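Local coordinates for protein DNA-entry nuclease (Competence-specific nuclease) (Streptococcus agalactiae ILRI112, PDB 4QGO) that probably cleaves nucleic acids with little sequence preference, as a nuclease of the beta-beta-alpha (His-Me finger) type and a virulence factor, at residues A140-S145 with I206-A211; T41-D46 with R171-P176. The protein carries 1 engineered substitution. All coordinates share one frame; numbering follows the deposited sequence.

Interaction 1 of 2, residues A140-S145 with I206-A211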
loop_
_atom_site.group_PDB
_atom_site.type_symbol
_atom_site.label_atom_id
_atom_site.label_comp_id
_atom_site.label_asym_id
_atom_site.label_seq_id
_atom_site.Cartn_x
_atom_site.Cartn_y
_atom_site.Cartn_z
ATOM N N ALA A 140 -3.687 -2.230 -11.026
ATOM C CA ALA A 140 -2.770 -3.314 -11.334
ATOM C C ALA A 140 -1.332 -2.817 -11.328
ATOM O O ALA A 140 -0.452 -3.488 -10.793
ATOM C CB ALA A 140 -3.110 -3.938 -12.683
ATOM N N HIS A 141 -1.092 -1.640 -11.913
ATOM C CA HIS A 141 0.252 -1.090 -11.926
ATOM C C HIS A 141 0.809 -0.862 -10.526
ATOM O O HIS A 141 1.933 -1.261 -10.224
ATOM C CB HIS A 141 0.301 0.235 -12.664
ATOM C CG HIS A 141 1.596 0.946 -12.472
ATOM N ND1 HIS A 141 2.762 0.546 -13.090
ATOM C CD2 HIS A 141 1.927 1.990 -11.677
ATOM C CE1 HIS A 141 3.750 1.341 -12.710
ATOM N NE2 HIS A 141 3.267 2.229 -11.859
ATOM N N SER A 142 0.033 -0.191 -9.682
ATOM C CA SER A 142 0.565 0.173 -8.375
ATOM C C SER A 142 0.656 -1.025 -7.423
ATOM O O SER A 142 1.491 -1.036 -6.520
ATOM C CB SER A 142 -0.188 1.363 -7.769
ATOM O OG SER A 142 -1.485 1.002 -7.304
ATOM N N ASN A 143 -0.171 -2.043 -7.640
ATOM C CA ASN A 143 -0.052 -3.289 -6.905
ATOM C C ASN A 143 1.173 -4.097 -7.333
ATOM O O ASN A 143 1.974 -4.523 -6.501
ATOM C CB ASN A 143 -1.325 -4.128 -7.100
ATOM C CG ASN A 143 -1.280 -5.432 -6.335
ATOM O OD1 ASN A 143 -1.451 -5.447 -5.117
ATOM N ND2 ASN A 143 -1.080 -6.534 -7.038
ATOM N N GLN A 144 1.342 -4.258 -8.643
ATOM C CA GLN A 144 2.245 -5.280 -9.183
ATOM C C GLN A 144 3.683 -4.856 -9.430
ATOM O O GLN A 144 4.592 -5.698 -9.418
ATOM C CB GLN A 144 1.671 -5.822 -10.493
ATOM C CG GLN A 144 0.381 -6.568 -10.308
ATOM C CD GLN A 144 -0.250 -7.002 -11.620
ATOM O OE1 GLN A 144 0.449 -7.274 -12.604
ATOM N NE2 GLN A 144 -1.574 -7.082 -11.635
ATOM N N SER A 145 3.914 -3.576 -9.680
ATOM C CA SER A 145 5.241 -3.215 -10.154
ATOM C C SER A 145 6.297 -3.469 -9.096
ATOM O O SER A 145 6.228 -2.935 -7.974
ATOM C CB SER A 145 5.339 -1.774 -10.599
ATOM O OG SER A 145 6.669 -1.557 -11.045
ATOM N N ILE A 206 2.532 5.429 -2.657
ATOM C CA ILE A 206 2.408 4.785 -3.960
ATOM C C ILE A 206 1.097 5.243 -4.579
ATOM O O ILE A 206 0.027 4.877 -4.092
ATOM C CB ILE A 206 2.324 3.252 -3.822
ATOM C CG1 ILE A 206 3.407 2.702 -2.883
ATOM C CG2 ILE A 206 2.360 2.596 -5.207
ATOM C CD1 ILE A 206 4.796 2.900 -3.363
ATOM N N PRO A 207 1.161 6.064 -5.641
ATOM C CA PRO A 207 -0.107 6.545 -6.204
ATOM C C PRO A 207 -0.981 5.380 -6.690
ATOM O O PRO A 207 -0.479 4.437 -7.323
ATOM C CB PRO A 207 0.344 7.426 -7.387
ATOM C CG PRO A 207 1.760 7.877 -6.979
ATOM C CD PRO A 207 2.334 6.647 -6.321
ATOM N N ASN A 208 -2.275 5.448 -6.385
ATOM C CA ASN A 208 -3.217 4.433 -6.840
ATOM C C ASN A 208 -3.719 4.804 -8.221
ATOM O O ASN A 208 -4.894 5.152 -8.422
ATOM C CB ASN A 208 -4.374 4.282 -5.860
ATOM C CG ASN A 208 -5.069 2.948 -6.001
ATOM O OD1 ASN A 208 -4.556 2.038 -6.671
ATOM N ND2 ASN A 208 -6.237 2.814 -5.367
ATOM N N THR A 209 -2.790 4.732 -9.165
ATOM C CA THR A 209 -2.996 5.230 -10.517
ATOM C C THR A 209 -2.458 4.240 -11.541
ATOM O O THR A 209 -1.694 3.325 -11.213
ATOM C CB THR A 209 -2.279 6.591 -10.721
ATOM O OG1 THR A 209 -0.869 6.437 -10.480
ATOM C CG2 THR A 209 -2.841 7.654 -9.779
ATOM N N GLN A 210 -2.840 4.446 -12.800
ATOM C CA GLN A 210 -2.349 3.625 -13.897
ATOM C C GLN A 210 -2.310 4.554 -15.113
ATOM O O GLN A 210 -3.225 5.359 -15.304
ATOM C CB GLN A 210 -3.302 2.442 -14.118
ATOM C CG GLN A 210 -2.796 1.350 -15.078
ATOM C CD GLN A 210 -3.208 -0.055 -14.642
ATOM O OE1 GLN A 210 -3.199 -0.386 -13.452
ATOM N NE2 GLN A 210 -3.585 -0.883 -15.602
ATOM N N ALA A 211 -1.255 4.463 -15.920
ATOM C CA ALA A 211 -1.020 5.469 -16.963
ATOM C C ALA A 211 -2.122 5.514 -18.022
ATOM O O ALA A 211 -2.388 6.561 -18.608
ATOM C CB ALA A 211 0.330 5.250 -17.618
HETATM O O HOH W 1 -1.547 2.245 -4.770
#
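Helix 140-144 meets the end of strand 201-207 and the loop beyond it, with His-141 CA 5.7 Å from Gln-210 CA and Ser-142 facing Asn-208. Near the start of a helix an N-H lacks an acceptor within it; here Gln-210 supplies one. Its CG is anti to the backbone N (chi1 -170°) and the chain bends at chi2; OE1 accepts from His-141 N at 2.9 Å in a nearly straight bond (169°), the donor above the amide plane. Asp-102 holds the other end, NE2. Ser-142 is small enough to let its CB come within 3.1 Å of Pro-207 O; CB also packs on Ile-206 CG2 at 3.8 Å. Ser-142 OG hydrogen-bonds to Thr-139 OG1 and, through water 1, reaches Ile-206 O; the link to Asn-208 OD1 is weak at best. Asn-208, centre of an inverse gamma turn, takes the Thr-139 backbone N-H on OD1. The ring of His-141 turns its CD2 edge to Thr-209 O, while ND1 pairs with Tyr-104. Side-chain amides take up backbone N-H groups, and a hydroxyl with its water takes up a carbonyl, where the probable beta-beta-alpha finger, strands 108-112 and 135-139 plus this helix, joins the large sheet.

Interaction 2 of 2, residues T41-D46 with R171-P176. With SO4 (sulfate ion), chain C.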
loop_
_atom_site.group_PDB
_atom_site.type_symbol
_atom_site.label_atom_id
_atom_site.label_comp_id
_atom_site.label_asym_id
_atom_site.label_seq_id
_atom_site.Cartn_x
_atom_site.Cartn_y
_atom_site.Cartn_z
ATOM N N THR A 41 10.881 7.863 8.477
ATOM C CA THR A 41 9.648 7.612 9.217
ATOM C C THR A 41 9.961 7.570 10.705
ATOM O O THR A 41 11.095 7.277 11.097
ATOM C CB THR A 41 8.989 6.287 8.785
ATOM O OG1 THR A 41 7.890 5.990 9.658
ATOM C CG2 THR A 41 9.995 5.143 8.820
ATOM N N ASN A 42 8.959 7.869 11.529
ATOM C CA ASN A 42 9.181 7.872 12.967
ATOM C C ASN A 42 8.904 6.536 13.632
ATOM O O ASN A 42 8.883 6.443 14.864
ATOM C CB ASN A 42 8.381 8.989 13.650
ATOM C CG ASN A 42 6.877 8.807 13.532
ATOM O OD1 ASN A 42 6.381 7.721 13.223
ATOM N ND2 ASN A 42 6.138 9.880 13.788
ATOM N N LEU A 43 8.672 5.505 12.819
ATOM C CA LEU A 43 8.431 4.165 13.350
ATOM C C LEU A 43 9.551 3.720 14.266
ATOM O O LEU A 43 10.720 3.907 13.964
ATOM C CB LEU A 43 8.267 3.148 12.224
ATOM C CG LEU A 43 6.984 3.190 11.400
ATOM C CD1 LEU A 43 7.094 2.180 10.275
ATOM C CD2 LEU A 43 5.787 2.892 12.287
ATOM N N ASN A 44 9.164 3.117 15.389
ATOM C CA ASN A 44 10.127 2.604 16.354
ATOM C C ASN A 44 10.227 1.081 16.233
ATOM O O ASN A 44 9.302 0.357 16.590
ATOM C CB ASN A 44 9.734 3.021 17.770
ATOM C CG ASN A 44 10.751 2.585 18.809
ATOM O OD1 ASN A 44 11.818 2.081 18.467
ATOM N ND2 ASN A 44 10.435 2.816 20.084
ATOM N N ALA A 45 11.344 0.609 15.684
ATOM C CA ALA A 45 11.586 -0.826 15.543
ATOM C C ALA A 45 12.346 -1.388 16.730
ATOM O O ALA A 45 12.529 -2.593 16.834
ATOM C CB ALA A 45 12.347 -1.110 14.254
ATOM N N ASP A 46 12.787 -0.515 17.629
ATOM C CA ASP A 46 13.585 -0.952 18.774
ATOM C C ASP A 46 12.680 -1.192 19.975
ATOM O O ASP A 46 12.800 -0.541 21.023
ATOM C CB ASP A 46 14.668 0.084 19.083
ATOM C CG ASP A 46 15.652 -0.398 20.121
ATOM O OD1 ASP A 46 15.692 -1.622 20.375
ATOM O OD2 ASP A 46 16.383 0.448 20.678
ATOM N N ARG A 171 9.617 -2.896 11.652
ATOM C CA ARG A 171 8.386 -2.211 12.032
ATOM C C ARG A 171 7.798 -1.601 10.749
ATOM O O ARG A 171 8.514 -1.006 9.961
ATOM C CB ARG A 171 8.700 -1.144 13.085
ATOM C CG ARG A 171 7.508 -0.361 13.590
ATOM C CD ARG A 171 6.562 -1.185 14.490
ATOM N NE ARG A 171 5.546 -0.276 15.007
ATOM C CZ ARG A 171 4.447 0.082 14.349
ATOM N NH1 ARG A 171 4.168 -0.450 13.162
ATOM N NH2 ARG A 171 3.615 0.961 14.883
ATOM N N TYR A 172 6.495 -1.785 10.538
ATOM C CA TYR A 172 5.863 -1.546 9.233
ATOM C C TYR A 172 4.494 -0.922 9.446
ATOM O O TYR A 172 3.742 -1.348 10.328
ATOM C CB TYR A 172 5.710 -2.902 8.532
ATOM C CG TYR A 172 5.320 -2.933 7.060
ATOM C CD1 TYR A 172 5.932 -2.108 6.124
ATOM C CD2 TYR A 172 4.390 -3.863 6.597
ATOM C CE1 TYR A 172 5.586 -2.177 4.770
ATOM C CE2 TYR A 172 4.051 -3.941 5.253
ATOM C CZ TYR A 172 4.654 -3.107 4.348
ATOM O OH TYR A 172 4.323 -3.178 3.004
ATOM N N ARG A 173 4.171 0.093 8.649
ATOM C CA ARG A 173 2.883 0.767 8.746
ATOM C C ARG A 173 2.388 1.101 7.349
ATOM O O ARG A 173 3.099 1.729 6.569
ATOM C CB ARG A 173 2.980 2.030 9.612
ATOM C CG ARG A 173 1.650 2.777 9.826
ATOM C CD ARG A 173 1.752 3.782 10.985
ATOM N NE ARG A 173 2.801 4.786 10.781
ATOM C CZ ARG A 173 3.485 5.378 11.758
ATOM N NH1 ARG A 173 3.251 5.078 13.039
ATOM N NH2 ARG A 173 4.421 6.273 11.462
ATOM N N VAL A 174 1.176 0.648 7.037
ATOM C CA VAL A 174 0.581 0.859 5.723
ATOM C C VAL A 174 -0.770 1.546 5.889
ATOM O O VAL A 174 -1.653 1.051 6.596
ATOM C CB VAL A 174 0.394 -0.472 4.984
ATOM C CG1 VAL A 174 -0.301 -0.240 3.652
ATOM C CG2 VAL A 174 1.750 -1.167 4.772
ATOM N N THR A 175 -0.920 2.705 5.256
ATOM C CA THR A 175 -2.115 3.515 5.446
ATOM C C THR A 175 -2.689 3.914 4.097
ATOM O O THR A 175 -2.060 4.661 3.356
ATOM C CB THR A 175 -1.800 4.792 6.232
ATOM O OG1 THR A 175 -1.080 4.461 7.438
ATOM C CG2 THR A 175 -3.082 5.532 6.606
ATOM N N PRO A 176 -3.883 3.414 3.766
ATOM C CA PRO A 176 -4.570 3.936 2.576
ATOM C C PRO A 176 -4.880 5.416 2.773
ATOM O O PRO A 176 -5.388 5.802 3.841
ATOM C CB PRO A 176 -5.870 3.124 2.527
ATOM C CG PRO A 176 -5.608 1.901 3.395
ATOM C CD PRO A 176 -4.674 2.390 4.470
HETATM S S SO4 C . 0.559 3.922 15.150
HETATM O O1 SO4 C . -0.454 3.939 14.106
HETATM O O2 SO4 C . 0.072 3.180 16.302
HETATM O O3 SO4 C . 0.888 5.287 15.579
HETATM O O4 SO4 C . 1.768 3.275 14.663
HETATM O O HOH W 2 5.285 5.973 15.009
HETATM O O HOH W 3 6.752 0.171 17.568
#
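Leu-43 pushes one methyl, CD2, against the flat faces of two arginine side chains that rise from strand 170-177. CD2 sits over the centre of the Arg-173 guanidinium, 3.4 Å above its plane, and over the centre of the Arg-171 guanidinium at 3.7 Å. The other branch, CD1, lies 3.5 Å from Arg-171 O, so the forked end of leucine packs on side chain and backbone together. Each arginine reaches this place by a different bend. In Arg-171 the kink comes early, where chi2 (71°) turns CD aside; CG touches Leu-43 CB, and both CG and CD lie by Asn-44 O. Arg-173 stays extended through CD and bends only at chi3 (59°), which places NE.

Several polar partners meet the guanidinium edges, while the methyl lies on one face of each. Arg-173 NH2 donates to Asn-42 OD1 at 3.0 Å, almost in the guanidinium plane, with the amide turned nearly perpendicular to it; the same nitrogen forms a salt bridge with Glu-192. Water 2 ties Asn-42 OD1 to Arg-173 NH1, and water 3 joins Arg-171 NE to Asn-44 O. Arg-171 NH1 is held by Asn-67 and Ala-68 O on the adjoining strand. The short Ala-45 lets its CB approach Arg-171 CB to 3.8 Å, while an ST turn at Thr-41, whose OG1 also hydrogen-bonds to Glu-192, and an Asx turn at Asn-44 shape the loop.

Sulfate O4 accepts from Arg-173 NH1 at 2.8 Å and, weakly, from Arg-171 NH2 at 3.0 Å; Asn-67 ND2 also binds the ion. Two guanidinium groups side by side, with Glu-192 offsetting part of their charge, would probably favour an anion such as this sulfate, itself probably from the crystallisation liquor.

Overall arrangement
Interactions 1 and 2 lie on opposite sides of the chain's centre, their own centres 21 Å apart and their nearest atoms about 8 Å apart, without touching. The large antiparallel sheet joins them: strand 201-207 runs into interaction 1, strand 170-177 carries interaction 2, and strand 188-195 lies between the two. Their segments alternate along the chain, so the two contacts interlock in sequence. Interaction 1 belongs to the probable beta-beta-alpha finger, the element that houses the active site in this family, and the His-141 side chain is about 5 Å from a bound sulfate. That ion is distinct from the one gripped by the arginines of 171-176, and the crystal contains no bound metal.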